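Local coordinates for protein putative Acetyltransferase (PDB 3EFA) that probably transfers an acetyl group from acetyl-CoA to the amine of a substrate not yet identified, as a member of the GNAT family of N-acetyltransferases, at residues D44-A49 / T61-P66; R126-P131 / I141-L146; M4-S9 / A49-Q54. All coordinates share one frame; numbering follows the deposited sequence. Where two conformers were deposited one is given.

Interaction 1: D44-A49 / T61-P66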
ATOM      1  N   ASP A  44       4.070  -3.817  26.463  0.50 61.78           N
ATOM      2  CA  ASP A  44       3.736  -2.857  27.524  0.50 59.09           C
ATOM      3  C   ASP A  44       3.796  -1.414  27.049  0.50 56.92           C
ATOM      4  O   ASP A  44       3.224  -0.515  27.671  0.50 56.94           O
ATOM      5  CB  ASP A  44       4.722  -2.993  28.684  0.50 55.18           C
ATOM      6  CG  ASP A  44       4.494  -4.236  29.489  0.50 50.06           C
ATOM      7  OD1 ASP A  44       3.339  -4.696  29.522  0.50 58.48           O
ATOM      8  OD2 ASP A  44       5.466  -4.747  30.086  0.50 45.96           O
ATOM      9  N   GLN A  45       4.518  -1.207  25.958  1.00 49.53           N
ATOM     10  CA  GLN A  45       4.785   0.121  25.418  0.50 55.41           C
ATOM     11  C   GLN A  45       3.782   0.531  24.338  1.00 57.07           C
ATOM     12  O   GLN A  45       3.781   1.686  23.882  1.00 48.51           O
ATOM     13  CB  GLN A  45       6.201   0.184  24.825  0.50 61.86           C
ATOM     14  CG  GLN A  45       7.331   0.367  25.839  0.50 67.12           C
ATOM     15  CD  GLN A  45       8.160  -0.890  26.058  0.50 68.11           C
ATOM     16  OE1 GLN A  45       8.077  -1.849  25.288  0.50 69.08           O
ATOM     17  NE2 GLN A  45       8.976  -0.881  27.106  0.50 66.51           N
ATOM     18  N   CYS A  46       2.951  -0.417  23.894  1.00 53.11           N
ATOM     19  CA  CYS A  46       1.982  -0.129  22.829  1.00 41.64           C
ATOM     20  C   CYS A  46       0.790   0.673  23.359  1.00 44.01           C
ATOM     21  O   CYS A  46       0.232   0.338  24.403  1.00 35.30           O
ATOM     22  CB  CYS A  46       1.485  -1.416  22.163  1.00 42.05           C
ATOM     23  SG  CYS A  46       0.461  -1.150  20.657  1.00 39.58           S
ATOM     24  N   GLU A  47       0.405   1.727  22.638  1.00 42.44           N
ATOM     25  CA  GLU A  47      -0.728   2.567  23.044  1.00 43.77           C
ATOM     26  C   GLU A  47      -2.040   2.178  22.368  1.00 41.55           C
ATOM     27  O   GLU A  47      -2.063   1.879  21.177  1.00 38.76           O
ATOM     28  CB  GLU A  47      -0.413   4.042  22.788  1.00 40.64           C
ATOM     29  CG  GLU A  47       0.724   4.550  23.674  1.00 49.72           C
ATOM     30  CD  GLU A  47       1.047   6.019  23.477  1.00 48.96           C
ATOM     31  OE1 GLU A  47       1.358   6.436  22.330  1.00 46.25           O
ATOM     32  OE2 GLU A  47       1.016   6.753  24.486  1.00 53.61           O
ATOM     33  N   TYR A  48      -3.136   2.192  23.126  1.00 33.79           N
ATOM     34  CA  TYR A  48      -4.446   1.852  22.553  1.00 30.27           C
ATOM     35  C   TYR A  48      -5.439   2.993  22.758  1.00 38.02           C
ATOM     36  O   TYR A  48      -5.321   3.755  23.707  1.00 38.12           O
ATOM     37  CB  TYR A  48      -4.980   0.535  23.156  1.00 46.69           C
ATOM     38  CG  TYR A  48      -3.984  -0.610  23.058  1.00 47.71           C
ATOM     39  CD1 TYR A  48      -4.069  -1.547  22.027  1.00 39.39           C
ATOM     40  CD2 TYR A  48      -2.934  -0.738  23.977  1.00 36.21           C
ATOM     41  CE1 TYR A  48      -3.149  -2.591  21.922  1.00 39.74           C
ATOM     42  CE2 TYR A  48      -2.001  -1.777  23.872  1.00 37.84           C
ATOM     43  CZ  TYR A  48      -2.117  -2.707  22.838  1.00 43.92           C
ATOM     44  OH  TYR A  48      -1.206  -3.749  22.707  1.00 39.92           O
ATOM     45  N   ALA A  49      -6.397   3.128  21.841  1.00 40.82           N
ATOM     46  CA  ALA A  49      -7.481   4.099  21.987  1.00 36.31           C
ATOM     47  C   ALA A  49      -8.759   3.381  22.420  1.00 34.53           C
ATOM     48  O   ALA A  49      -9.199   2.458  21.736  1.00 34.60           O
ATOM     49  CB  ALA A  49      -7.714   4.876  20.657  1.00 30.90           C
ATOM     50  N   THR A  61     -12.764   0.254  20.386  1.00 35.10           N
ATOM     51  CA  THR A  61     -11.306   0.379  20.520  1.00 31.72           C
ATOM     52  C   THR A  61     -10.556   0.328  19.185  1.00 30.10           C
ATOM     53  O   THR A  61     -11.046  -0.221  18.201  1.00 37.43           O
ATOM     54  CB  THR A  61     -10.707  -0.733  21.457  1.00 36.47           C
ATOM     55  OG1 THR A  61      -9.301  -0.517  21.636  1.00 32.68           O
ATOM     56  CG2 THR A  61     -10.901  -2.118  20.851  1.00 32.15           C
ATOM     57  N   LEU A  62      -9.362   0.905  19.169  1.00 34.33           N
ATOM     58  CA  LEU A  62      -8.408   0.709  18.072  1.00 38.90           C
ATOM     59  C   LEU A  62      -6.951   0.741  18.586  1.00 38.95           C
ATOM     60  O   LEU A  62      -6.677   1.265  19.671  1.00 36.12           O
ATOM     61  CB  LEU A  62      -8.639   1.728  16.939  1.00 45.27           C
ATOM     62  CG  LEU A  62      -8.410   3.233  17.158  1.00 44.55           C
ATOM     63  CD1 LEU A  62      -6.925   3.606  17.116  1.00 36.59           C
ATOM     64  CD2 LEU A  62      -9.188   4.040  16.118  1.00 35.88           C
ATOM     65  N   ARG A  63      -6.030   0.167  17.814  1.00 39.09           N
ATOM     66  CA  ARG A  63      -4.623   0.113  18.205  1.00 33.20           C
ATOM     67  C   ARG A  63      -3.790   1.144  17.428  1.00 38.57           C
ATOM     68  O   ARG A  63      -3.879   1.241  16.191  1.00 35.35           O
ATOM     69  CB  ARG A  63      -4.053  -1.310  18.008  1.00 36.41           C
ATOM     70  CG  ARG A  63      -2.577  -1.494  18.484  1.00 38.63           C
ATOM     71  CD  ARG A  63      -2.113  -2.968  18.496  1.00 33.30           C
ATOM     72  NE  ARG A  63      -1.769  -3.473  17.158  1.00 38.59           N
ATOM     73  CZ  ARG A  63      -1.244  -4.674  16.901  1.00 40.27           C
ATOM     74  NH1 ARG A  63      -0.985  -5.530  17.897  1.00 34.65           N
ATOM     75  NH2 ARG A  63      -0.969  -5.020  15.640  1.00 34.51           N
ATOM     76  N   LEU A  64      -2.977   1.914  18.144  1.00 32.80           N
ATOM     77  CA  LEU A  64      -2.125   2.901  17.474  1.00 42.44           C
ATOM     78  C   LEU A  64      -0.813   2.268  16.973  1.00 44.11           C
ATOM     79  O   LEU A  64      -0.041   1.723  17.766  1.00 36.45           O
ATOM     80  CB  LEU A  64      -1.894   4.118  18.388  1.00 41.18           C
ATOM     81  CG  LEU A  64      -3.252   4.792  18.688  1.00 46.95           C
ATOM     82  CD1 LEU A  64      -3.427   5.216  20.129  1.00 41.73           C
ATOM     83  CD2 LEU A  64      -3.557   5.958  17.723  1.00 41.81           C
ATOM     84  N   GLU A  65      -0.605   2.317  15.651  1.00 40.58           N
ATOM     85  CA  GLU A  65       0.550   1.702  14.987  1.00 38.29           C
ATOM     86  C   GLU A  65       1.314   2.702  14.084  1.00 43.36           C
ATOM     87  O   GLU A  65       1.179   2.679  12.849  1.00 42.56           O
ATOM     88  CB  GLU A  65       0.122   0.471  14.162  1.00 31.10           C
ATOM     89  CG  GLU A  65      -0.772  -0.532  14.906  1.00 35.92           C
ATOM     90  CD  GLU A  65      -1.231  -1.718  14.042  1.00 50.61           C
ATOM     91  OE1 GLU A  65      -0.710  -1.897  12.912  1.00 60.08           O
ATOM     92  OE2 GLU A  65      -2.123  -2.474  14.496  1.00 44.94           O
ATOM     93  N   PRO A  66       2.151   3.555  14.696  1.00 41.26           N
ATOM     94  CA  PRO A  66       2.957   4.527  13.924  1.00 44.45           C
ATOM     95  C   PRO A  66       3.843   3.839  12.877  1.00 49.41           C
ATOM     96  O   PRO A  66       4.429   2.791  13.178  1.00 46.31           O
ATOM     97  CB  PRO A  66       3.878   5.169  14.965  1.00 45.10           C
ATOM     98  CG  PRO A  66       3.559   4.527  16.307  1.00 48.68           C
ATOM     99  CD  PRO A  66       2.568   3.418  16.108  1.00 41.26           C
TER
HETATM  100  O   HOH W   1       1.564   2.584  19.864  1.00 41.36           O

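Interaction 2: R126-P131 / I141-L146. With FMT (formic acid), chain D.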
ATOM      1  N   ARG A 126      -9.255   6.764   0.742  1.00 47.28           N
ATOM      2  CA  ARG A 126      -9.346   6.190  -0.612  1.00 49.98           C
ATOM      3  C   ARG A 126      -8.425   4.960  -0.785  1.00 45.00           C
ATOM      4  O   ARG A 126      -7.344   4.898  -0.199  1.00 41.63           O
ATOM      5  CB  ARG A 126      -9.018   7.252  -1.680  1.00 45.87           C
ATOM      6  CG  ARG A 126      -7.583   7.723  -1.581  1.00 61.00           C
ATOM      7  CD  ARG A 126      -7.162   8.696  -2.676  1.00 63.41           C
ATOM      8  NE  ARG A 126      -5.705   8.692  -2.834  1.00 60.24           N
ATOM      9  CZ  ARG A 126      -4.850   9.018  -1.864  1.00 66.35           C
ATOM     10  NH1 ARG A 126      -5.300   9.369  -0.658  1.00 63.25           N
ATOM     11  NH2 ARG A 126      -3.540   8.984  -2.089  1.00 64.16           N
ATOM     12  N   VAL A 127      -8.851   3.995  -1.598  1.00 45.30           N
ATOM     13  CA  VAL A 127      -8.026   2.828  -1.908  1.00 43.46           C
ATOM     14  C   VAL A 127      -6.754   3.246  -2.643  1.00 47.19           C
ATOM     15  O   VAL A 127      -6.825   4.005  -3.605  1.00 46.92           O
ATOM     16  CB  VAL A 127      -8.788   1.815  -2.792  1.00 49.85           C
ATOM     17  CG1 VAL A 127      -7.907   0.584  -3.102  1.00 37.92           C
ATOM     18  CG2 VAL A 127     -10.120   1.410  -2.128  1.00 42.84           C
ATOM     19  N   THR A 128      -5.594   2.780  -2.178  1.00 45.00           N
ATOM     20  CA  THR A 128      -4.341   2.995  -2.918  1.00 49.60           C
ATOM     21  C   THR A 128      -3.730   1.690  -3.418  1.00 43.62           C
ATOM     22  O   THR A 128      -2.795   1.708  -4.204  1.00 40.25           O
ATOM     23  CB  THR A 128      -3.244   3.778  -2.124  1.00 52.38           C
ATOM     24  OG1 THR A 128      -2.995   3.138  -0.865  1.00 51.85           O
ATOM     25  CG2 THR A 128      -3.631   5.251  -1.906  1.00 43.12           C
ATOM     26  N   ALA A 129      -4.256   0.564  -2.950  1.00 44.43           N
ATOM     27  CA  ALA A 129      -3.767  -0.745  -3.377  1.00 45.18           C
ATOM     28  C   ALA A 129      -4.775  -1.850  -3.049  1.00 49.95           C
ATOM     29  O   ALA A 129      -5.507  -1.762  -2.060  1.00 46.81           O
ATOM     30  CB  ALA A 129      -2.410  -1.047  -2.744  1.00 36.84           C
ATOM     31  N   GLY A 130      -4.812  -2.880  -3.889  1.00 46.10           N
ATOM     32  CA  GLY A 130      -5.696  -4.012  -3.678  1.00 48.37           C
ATOM     33  C   GLY A 130      -6.999  -3.884  -4.437  1.00 54.30           C
ATOM     34  O   GLY A 130      -7.170  -2.945  -5.220  1.00 60.06           O
ATOM     35  N   PRO A 131      -7.945  -4.808  -4.194  1.00 62.84           N
ATOM     36  CA  PRO A 131      -7.966  -5.892  -3.190  1.00 73.87           C
ATOM     37  C   PRO A 131      -6.928  -7.014  -3.366  1.00 76.32           C
ATOM     38  O   PRO A 131      -6.522  -7.315  -4.487  1.00 78.30           O
ATOM     39  CB  PRO A 131      -9.370  -6.499  -3.348  1.00 75.36           C
ATOM     40  CG  PRO A 131     -10.157  -5.513  -4.142  1.00 70.91           C
ATOM     41  CD  PRO A 131      -9.186  -4.760  -4.985  1.00 63.30           C
ATOM     42  N   ILE A 141      -5.873  -1.548   0.899  1.00 49.35           N
ATOM     43  CA  ILE A 141      -5.002  -0.559   1.526  1.00 45.66           C
ATOM     44  C   ILE A 141      -5.560   0.839   1.263  1.00 42.99           C
ATOM     45  O   ILE A 141      -5.762   1.219   0.108  1.00 40.69           O
ATOM     46  CB  ILE A 141      -3.557  -0.680   0.974  1.00 48.79           C
ATOM     47  CG1 ILE A 141      -3.122  -2.151   0.934  1.00 43.39           C
ATOM     48  CG2 ILE A 141      -2.571   0.155   1.794  1.00 38.00           C
ATOM     49  CD1 ILE A 141      -3.022  -2.804   2.289  1.00 45.16           C
HETATM   50  N   MSE A 142      -5.809   1.601   2.328  1.00 44.05           N
HETATM   51  CA  MSE A 142      -6.448   2.917   2.213  1.00 49.46           C
HETATM   52  C   MSE A 142      -5.654   4.044   2.889  1.00 47.74           C
HETATM   53  O   MSE A 142      -5.045   3.847   3.936  1.00 45.24           O
HETATM   54  CB  MSE A 142      -7.894   2.875   2.757  1.00 40.38           C
HETATM   55  CG  MSE A 142      -8.741   1.719   2.193  1.00 45.05           C
HETATM   56 SE   MSE A 142     -10.671   1.733   2.635  0.75 52.42          SE
HETATM   57  CE  MSE A 142     -11.176   3.291   1.553  1.00 39.42           C
ATOM     58  N   HIS A 143      -5.671   5.230   2.286  1.00 45.77           N
ATOM     59  CA  HIS A 143      -5.000   6.383   2.880  1.00 45.53           C
ATOM     60  C   HIS A 143      -5.894   7.627   2.930  1.00 48.96           C
ATOM     61  O   HIS A 143      -6.894   7.729   2.220  1.00 47.47           O
ATOM     62  CB  HIS A 143      -3.668   6.678   2.160  1.00 41.98           C
ATOM     63  CG  HIS A 143      -2.619   5.632   2.392  1.00 45.08           C
ATOM     64  ND1 HIS A 143      -2.345   4.634   1.479  1.00 39.78           N
ATOM     65  CD2 HIS A 143      -1.810   5.399   3.455  1.00 44.73           C
ATOM     66  CE1 HIS A 143      -1.402   3.844   1.962  1.00 41.87           C
ATOM     67  NE2 HIS A 143      -1.063   4.284   3.162  1.00 43.18           N
ATOM     68  N   LYS A 144      -5.530   8.560   3.799  1.00 48.04           N
ATOM     69  CA  LYS A 144      -6.237   9.824   3.933  1.00 50.25           C
ATOM     70  C   LYS A 144      -5.251  10.897   4.373  1.00 50.26           C
ATOM     71  O   LYS A 144      -4.425  10.665   5.254  1.00 54.21           O
ATOM     72  CB  LYS A 144      -7.353   9.700   4.982  1.00 51.73           C
ATOM     73  CG  LYS A 144      -8.014  11.032   5.328  1.00 51.80           C
ATOM     74  CD  LYS A 144      -9.114  10.898   6.373  1.00 49.16           C
ATOM     75  CE  LYS A 144      -9.736  12.263   6.656  1.00 48.82           C
ATOM     76  NZ  LYS A 144     -10.768  12.234   7.737  1.00 46.46           N
ATOM     77  N   GLN A 145      -5.331  12.073   3.765  1.00 49.34           N
ATOM     78  CA  GLN A 145      -4.560  13.211   4.260  1.00 55.88           C
ATOM     79  C   GLN A 145      -5.223  13.780   5.512  1.00 55.30           C
ATOM     80  O   GLN A 145      -6.428  14.031   5.526  1.00 52.52           O
ATOM     81  CB  GLN A 145      -4.437  14.299   3.190  1.00 52.01           C
ATOM     82  CG  GLN A 145      -3.587  15.494   3.625  1.00 71.55           C
ATOM     83  CD  GLN A 145      -2.984  16.263   2.446  1.00 87.88           C
ATOM     84  OE1 GLN A 145      -3.035  15.812   1.297  1.00 91.69           O
ATOM     85  NE2 GLN A 145      -2.401  17.424   2.736  1.00 87.68           N
ATOM     86  N   LEU A 146      -4.439  13.972   6.566  1.00 58.81           N
ATOM     87  CA  LEU A 146      -4.973  14.531   7.809  1.00 57.24           C
ATOM     88  C   LEU A 146      -4.796  16.049   7.881  1.00 58.50           C
ATOM     89  O   LEU A 146      -3.705  16.577   7.635  1.00 60.54           O
ATOM     90  CB  LEU A 146      -4.321  13.867   9.019  1.00 55.66           C
ATOM     91  CG  LEU A 146      -4.419  12.342   9.094  1.00 54.22           C
ATOM     92  CD1 LEU A 146      -3.741  11.845  10.356  1.00 49.28           C
ATOM     93  CD2 LEU A 146      -5.870  11.882   9.041  1.00 51.30           C
TER
HETATM   94  C   FMT D 203      -7.776  11.559   1.024  1.00 76.60           C
HETATM   95  O1  FMT D 203      -6.881  12.390   1.213  1.00 69.83           O
HETATM   96  O2  FMT D 203      -7.650  10.512   0.380  1.00 71.34           O

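Interaction 3: M4-S9 / A49-Q54. With FMT (formic acid), chain E.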
HETATM    1  N   MSE A   4     -19.542  10.320  28.539  1.00 66.83           N
HETATM    2  CA  MSE A   4     -18.736   9.449  27.694  1.00 54.45           C
HETATM    3  C   MSE A   4     -17.282   9.918  27.733  1.00 50.36           C
HETATM    4  O   MSE A   4     -17.015  11.122  27.717  1.00 48.58           O
HETATM    5  CB  MSE A   4     -19.277   9.497  26.258  1.00 49.79           C
HETATM    6  CG  MSE A   4     -18.435   8.769  25.213  1.00 64.66           C
HETATM    7 SE   MSE A   4     -17.086   9.857  24.288  0.75 63.16          SE
HETATM    8  CE  MSE A   4     -18.287  11.021  23.304  1.00 51.06           C
ATOM      9  N   LYS A   5     -16.340   8.978  27.799  1.00 40.97           N
ATOM     10  CA  LYS A   5     -14.923   9.349  27.845  1.00 44.64           C
ATOM     11  C   LYS A   5     -14.031   8.549  26.879  1.00 46.07           C
ATOM     12  O   LYS A   5     -14.249   7.356  26.655  1.00 41.57           O
ATOM     13  CB  LYS A   5     -14.397   9.189  29.269  1.00 51.92           C
ATOM     14  CG  LYS A   5     -13.073   9.881  29.524  1.00 64.86           C
ATOM     15  CD  LYS A   5     -12.583   9.588  30.936  1.00 77.00           C
ATOM     16  CE  LYS A   5     -11.385  10.452  31.310  1.00 85.67           C
ATOM     17  NZ  LYS A   5     -10.773   9.997  32.592  1.00 86.53           N
ATOM     18  N   ILE A   6     -13.011   9.209  26.333  1.00 42.38           N
ATOM     19  CA  ILE A   6     -12.039   8.566  25.442  1.00 44.61           C
ATOM     20  C   ILE A   6     -10.616   8.630  26.014  1.00 43.62           C
ATOM     21  O   ILE A   6     -10.171   9.687  26.449  1.00 43.92           O
ATOM     22  CB  ILE A   6     -12.048   9.225  24.038  1.00 40.26           C
ATOM     23  CG1 ILE A   6     -13.391   8.982  23.335  1.00 35.65           C
ATOM     24  CG2 ILE A   6     -10.876   8.715  23.191  1.00 32.65           C
ATOM     25  CD1 ILE A   6     -13.629   9.891  22.095  1.00 41.24           C
ATOM     26  N   ILE A   7      -9.902   7.506  25.987  1.00 43.04           N
ATOM     27  CA  ILE A   7      -8.558   7.417  26.566  1.00 33.73           C
ATOM     28  C   ILE A   7      -7.506   6.861  25.595  1.00 38.78           C
ATOM     29  O   ILE A   7      -7.714   5.825  24.966  1.00 41.45           O
ATOM     30  CB  ILE A   7      -8.571   6.565  27.884  1.00 52.26           C
ATOM     31  CG1 ILE A   7      -9.421   7.261  28.953  1.00 48.37           C
ATOM     32  CG2 ILE A   7      -7.139   6.292  28.411  1.00 31.55           C
ATOM     33  CD1 ILE A   7      -9.447   6.539  30.275  1.00 49.94           C
ATOM     34  N   PHE A   8      -6.382   7.569  25.481  1.00 45.60           N
ATOM     35  CA  PHE A   8      -5.240   7.139  24.668  1.00 46.63           C
ATOM     36  C   PHE A   8      -4.047   6.855  25.579  1.00 46.90           C
ATOM     37  O   PHE A   8      -3.480   7.789  26.135  1.00 45.92           O
ATOM     38  CB  PHE A   8      -4.812   8.244  23.677  1.00 37.60           C
ATOM     39  CG  PHE A   8      -5.857   8.616  22.658  1.00 38.76           C
ATOM     40  CD1 PHE A   8      -6.008   7.874  21.489  1.00 37.79           C
ATOM     41  CD2 PHE A   8      -6.658   9.745  22.839  1.00 42.99           C
ATOM     42  CE1 PHE A   8      -6.974   8.231  20.531  1.00 38.78           C
ATOM     43  CE2 PHE A   8      -7.621  10.115  21.891  1.00 43.79           C
ATOM     44  CZ  PHE A   8      -7.785   9.355  20.735  1.00 42.28           C
ATOM     45  N   SER A   9      -3.638   5.594  25.720  1.00 47.12           N
ATOM     46  CA  SER A   9      -2.512   5.277  26.612  1.00 43.97           C
ATOM     47  C   SER A   9      -2.121   3.800  26.661  1.00 45.18           C
ATOM     48  O   SER A   9      -2.863   2.932  26.195  1.00 42.98           O
ATOM     49  CB  SER A   9      -2.795   5.773  28.049  1.00 46.15           C
ATOM     50  OG  SER A   9      -3.539   4.822  28.799  1.00 37.15           O
ATOM     51  N   ALA A  49      -6.397   3.128  21.841  1.00 40.82           N
ATOM     52  CA  ALA A  49      -7.481   4.099  21.987  1.00 36.31           C
ATOM     53  C   ALA A  49      -8.759   3.381  22.420  1.00 34.53           C
ATOM     54  O   ALA A  49      -9.199   2.458  21.736  1.00 34.60           O
ATOM     55  CB  ALA A  49      -7.714   4.876  20.657  1.00 30.90           C
ATOM     56  N   VAL A  50      -9.354   3.808  23.542  1.00 39.01           N
ATOM     57  CA  VAL A  50     -10.584   3.191  24.051  1.00 30.97           C
ATOM     58  C   VAL A  50     -11.680   4.216  24.386  1.00 38.23           C
ATOM     59  O   VAL A  50     -11.416   5.205  25.086  1.00 39.91           O
ATOM     60  CB  VAL A  50     -10.297   2.295  25.313  1.00 43.02           C
ATOM     61  CG1 VAL A  50     -11.578   1.629  25.836  1.00 30.94           C
ATOM     62  CG2 VAL A  50      -9.246   1.250  25.019  1.00 31.90           C
ATOM     63  N   LEU A  51     -12.903   3.974  23.894  1.00 37.49           N
ATOM     64  CA  LEU A  51     -14.076   4.805  24.232  1.00 38.24           C
ATOM     65  C   LEU A  51     -14.957   4.151  25.314  1.00 39.75           C
ATOM     66  O   LEU A  51     -15.418   3.017  25.163  1.00 42.23           O
ATOM     67  CB  LEU A  51     -14.905   5.146  22.974  1.00 41.70           C
ATOM     68  CG  LEU A  51     -16.038   6.203  23.069  1.00 53.54           C
ATOM     69  CD1 LEU A  51     -16.300   6.938  21.735  1.00 38.59           C
ATOM     70  CD2 LEU A  51     -17.374   5.647  23.654  1.00 38.08           C
ATOM     71  N   TYR A  52     -15.181   4.879  26.405  1.00 43.44           N
ATOM     72  CA  TYR A  52     -15.959   4.396  27.561  1.00 40.28           C
ATOM     73  C   TYR A  52     -17.300   5.152  27.715  1.00 45.82           C
ATOM     74  O   TYR A  52     -17.338   6.395  27.668  1.00 46.79           O
ATOM     75  CB  TYR A  52     -15.161   4.611  28.853  1.00 39.82           C
ATOM     76  CG  TYR A  52     -13.819   3.899  28.951  1.00 44.01           C
ATOM     77  CD1 TYR A  52     -13.696   2.697  29.655  1.00 40.53           C
ATOM     78  CD2 TYR A  52     -12.663   4.445  28.377  1.00 46.02           C
ATOM     79  CE1 TYR A  52     -12.467   2.043  29.763  1.00 35.41           C
ATOM     80  CE2 TYR A  52     -11.424   3.798  28.483  1.00 38.43           C
ATOM     81  CZ  TYR A  52     -11.334   2.596  29.183  1.00 43.89           C
ATOM     82  OH  TYR A  52     -10.115   1.943  29.302  1.00 39.41           O
ATOM     83  N   LEU A  53     -18.399   4.425  27.896  1.00 39.49           N
ATOM     84  CA  LEU A  53     -19.653   5.096  28.253  1.00 50.17           C
ATOM     85  C   LEU A  53     -19.630   5.390  29.744  1.00 58.72           C
ATOM     86  O   LEU A  53     -20.034   6.462  30.190  1.00 62.80           O
ATOM     87  CB  LEU A  53     -20.870   4.244  27.919  1.00 51.44           C
ATOM     88  CG  LEU A  53     -21.237   4.146  26.445  1.00 54.91           C
ATOM     89  CD1 LEU A  53     -22.642   3.587  26.314  1.00 54.35           C
ATOM     90  CD2 LEU A  53     -21.141   5.513  25.783  1.00 58.05           C
ATOM     91  N   GLN A  54     -19.152   4.412  30.505  1.00 54.44           N
ATOM     92  CA  GLN A  54     -18.906   4.582  31.921  1.00 57.30           C
ATOM     93  C   GLN A  54     -17.512   4.036  32.172  1.00 59.33           C
ATOM     94  O   GLN A  54     -16.923   3.403  31.283  1.00 53.23           O
ATOM     95  CB  GLN A  54     -19.928   3.803  32.749  1.00 70.33           C
ATOM     96  CG  GLN A  54     -21.372   3.975  32.312  1.00 74.96           C
ATOM     97  CD  GLN A  54     -22.288   2.955  32.964  1.00 82.99           C
ATOM     98  OE1 GLN A  54     -21.865   2.184  33.834  1.00 80.01           O
ATOM     99  NE2 GLN A  54     -23.549   2.936  32.540  1.00 87.44           N
TER
HETATM  100  C   FMT E 204     -13.763  12.264  25.756  1.00 82.86           C
HETATM  101  O1  FMT E 204     -14.228  13.141  25.015  1.00 83.83           O
HETATM  102  O2  FMT E 204     -12.664  12.317  26.318  1.00 74.24           O

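Interaction 1: D44-A49 / T61-P66
Tyr48 and Ala49 pair antiparallel with Arg63 and Leu62 in the hairpin of strands 48-52 and 57-66, near the end away from its turn, Ala49 and Leu62 forming the hydrogen-bonded pair and Tyr48 and Arg63 the non-hydrogen-bonded one. Ala49 N gives a nearly straight bond of 2.9 Å to Leu62 O, and Leu62 N returns one to Ala49 O. That carbonyl also takes the hydroxyl of Thr61, whose OG1 lies 3.0 Å from Ala49 O and above the carbonyl plane; with OG1 anti to the backbone N (chi1 -176°), a threonine can spend its hydroxyl on the neighbouring strand. One step on, Leu64 N binds Glu47 O, and beyond it a water takes over, accepting from Glu47 N and donating to Leu64 O as the chains diverge.

On one face of the sheet Tyr48 and Arg63 run side by side in the same direction, with ring and guanidinium planes 46° apart. The aliphatic part of the arginine does the touching: CD lies 3.6 Å from Tyr48 CE1, and Cys46 SG also packs on this part, 3.8 Å from Arg63 CG. Beyond CD the chain bends (chi3 78°), and NE and NH2 both grip OE2 of Glu65, which lies in the guanidinium plane but is itself approached from above the carboxylate plane. On the other face Ala49 CB meets Leu62 CD1 at 3.8 Å, a small residue suiting a place that Leu92 of helix 88-102 also covers.

Asp39 and Asp42 form salt bridges with Arg63 NH1, and Asp42 also binds Tyr48 OH. The buried guanidinium thus meets three carboxylates, which would probably more than offset its charge, while its methylenes supply the apolar surface against tyrosine and cysteine.

Interaction 2: R126-P131 / I141-L146
A classic beta bulge marks this C-terminal hairpin of strands 126-129 and 139-145, at the edge of the GNAT sheet: Thr128 and Ala129 both face Ile141. Ile141 O takes a straight 2.8 Å bond from Thr128 N and a weak one from Ala129 N, while Ile141 N binds Ala129 O. Before the bulge, Arg126 and His143 form a regular hydrogen-bonded pair through their backbones. Val127 and Met142, a selenomethionine, turn to the face covered by helix 117-122; Val127 CG2 lies 4.3 Å from Met142 CE.

The opposite face carries Arg126 and His143, with Thr128, at the bulge, reaching both. Arg126 CG sits between the backbone N and the carbonyl carbon (chi1 65°), and the extended chain beyond it carries the guanidinium beside Thr128, whose CG2 lies 3.6 Å above one face, toward the rim. NH1 gives a 2.8 Å hydrogen bond to O2 of a formic acid, probably from the crystallisation liquor, whose O1 accepts from Gln145 N. An alanine in place of Arg126 would probably leave the formic acid O2 without its NH1 donor and uncover the methyl of Thr128. A threonine suits position 128 because its methyl packs while its hydroxyl bonds. His143 NE2 is held by Glu109, and at the ring's other nitrogen, ND1, Thr128 OG1 sits near the ring plane, 2.9 Å away.

Interaction 3: M4-S9 / A49-Q54
Met4, a selenomethionine, crosses Leu51 at about a right angle, and Ile6 meets the same leucine obliquely, so that Leu51 is met by two side chains of segment 4-9. Met4 CG touches Leu51 CD2 at 3.6 Å, and the chain then bends at chi2 and chi3, bringing SE near Leu51 CG and CD1. Next to it, Ile6 CG1 comes to 3.8 Å from Leu51 CG. A leucine suits this place because its two methyls diverge, CD2 serving Met4 while CD1 lies near both neighbours. Farther along the same face, the Phe8 ring reaches Ala49 at a slant, CE1 lying 3.4 Å from Ala49 CB; a side chain of one carbon lets the ring come so close. Trp99 of helix 88-102 stacks with Phe8, and Trp88 of that helix packs on Met4 and Leu51.

On the reverse face Ile7 and Tyr52 also lean together at a slant, Ile7 CD1 standing 3.8 Å from Tyr52 CE2. One face of that ring carries Val50 CG1, 3.4 Å above its plane and offset toward the rim. With Tyr52 CG anti to the carbonyl carbon (chi1 -61°), the ring starts out beside the backbone N, and Lys5 O, the acceptor of that N-H, lies at its edge, in its plane. The phenol oxygen is hydrogen-bonded to Asn14 of helix 12-29, which gives the polar end of the tyrosine a partner on the helix.

Beneath these side chains two hydrogen-bonded pairs join the antiparallel strands: Lys5 with Tyr52, where Tyr52 N reaches Lys5 O at 2.7 Å, and Ile7 with Val50. Ile6 N points the other way, to a formic acid probably from the crystallisation liquor. The N-terminal strand is therefore fixed to the sheet by backbone bonds, with branched and aromatic carbons filling both faces against the two helices.

How the interactions relate
All three contacts lie in one mixed sheet, whose strand order 1-2-3-4-5-7-6 agrees with the GNAT fold. Interactions 1 and 3 share strand 48-52 and Ala49: strand 5-9 pairs on one side of it and strand 57-66 on the other, with centres 13 Å apart and segments that alternate along the chain. They touch where Tyr48 N probably bonds to Ser9 O and Leu64 packs on Phe8. Interaction 2 comes later in the chain and stands apart, its centre about 21 Å from that of interaction 1 and 27 Å from that of interaction 3. Interactions 3 and 2 thus join the strands outermost within the chain, 5-9 and 126-129, to their neighbours, the latter beside the second subunit.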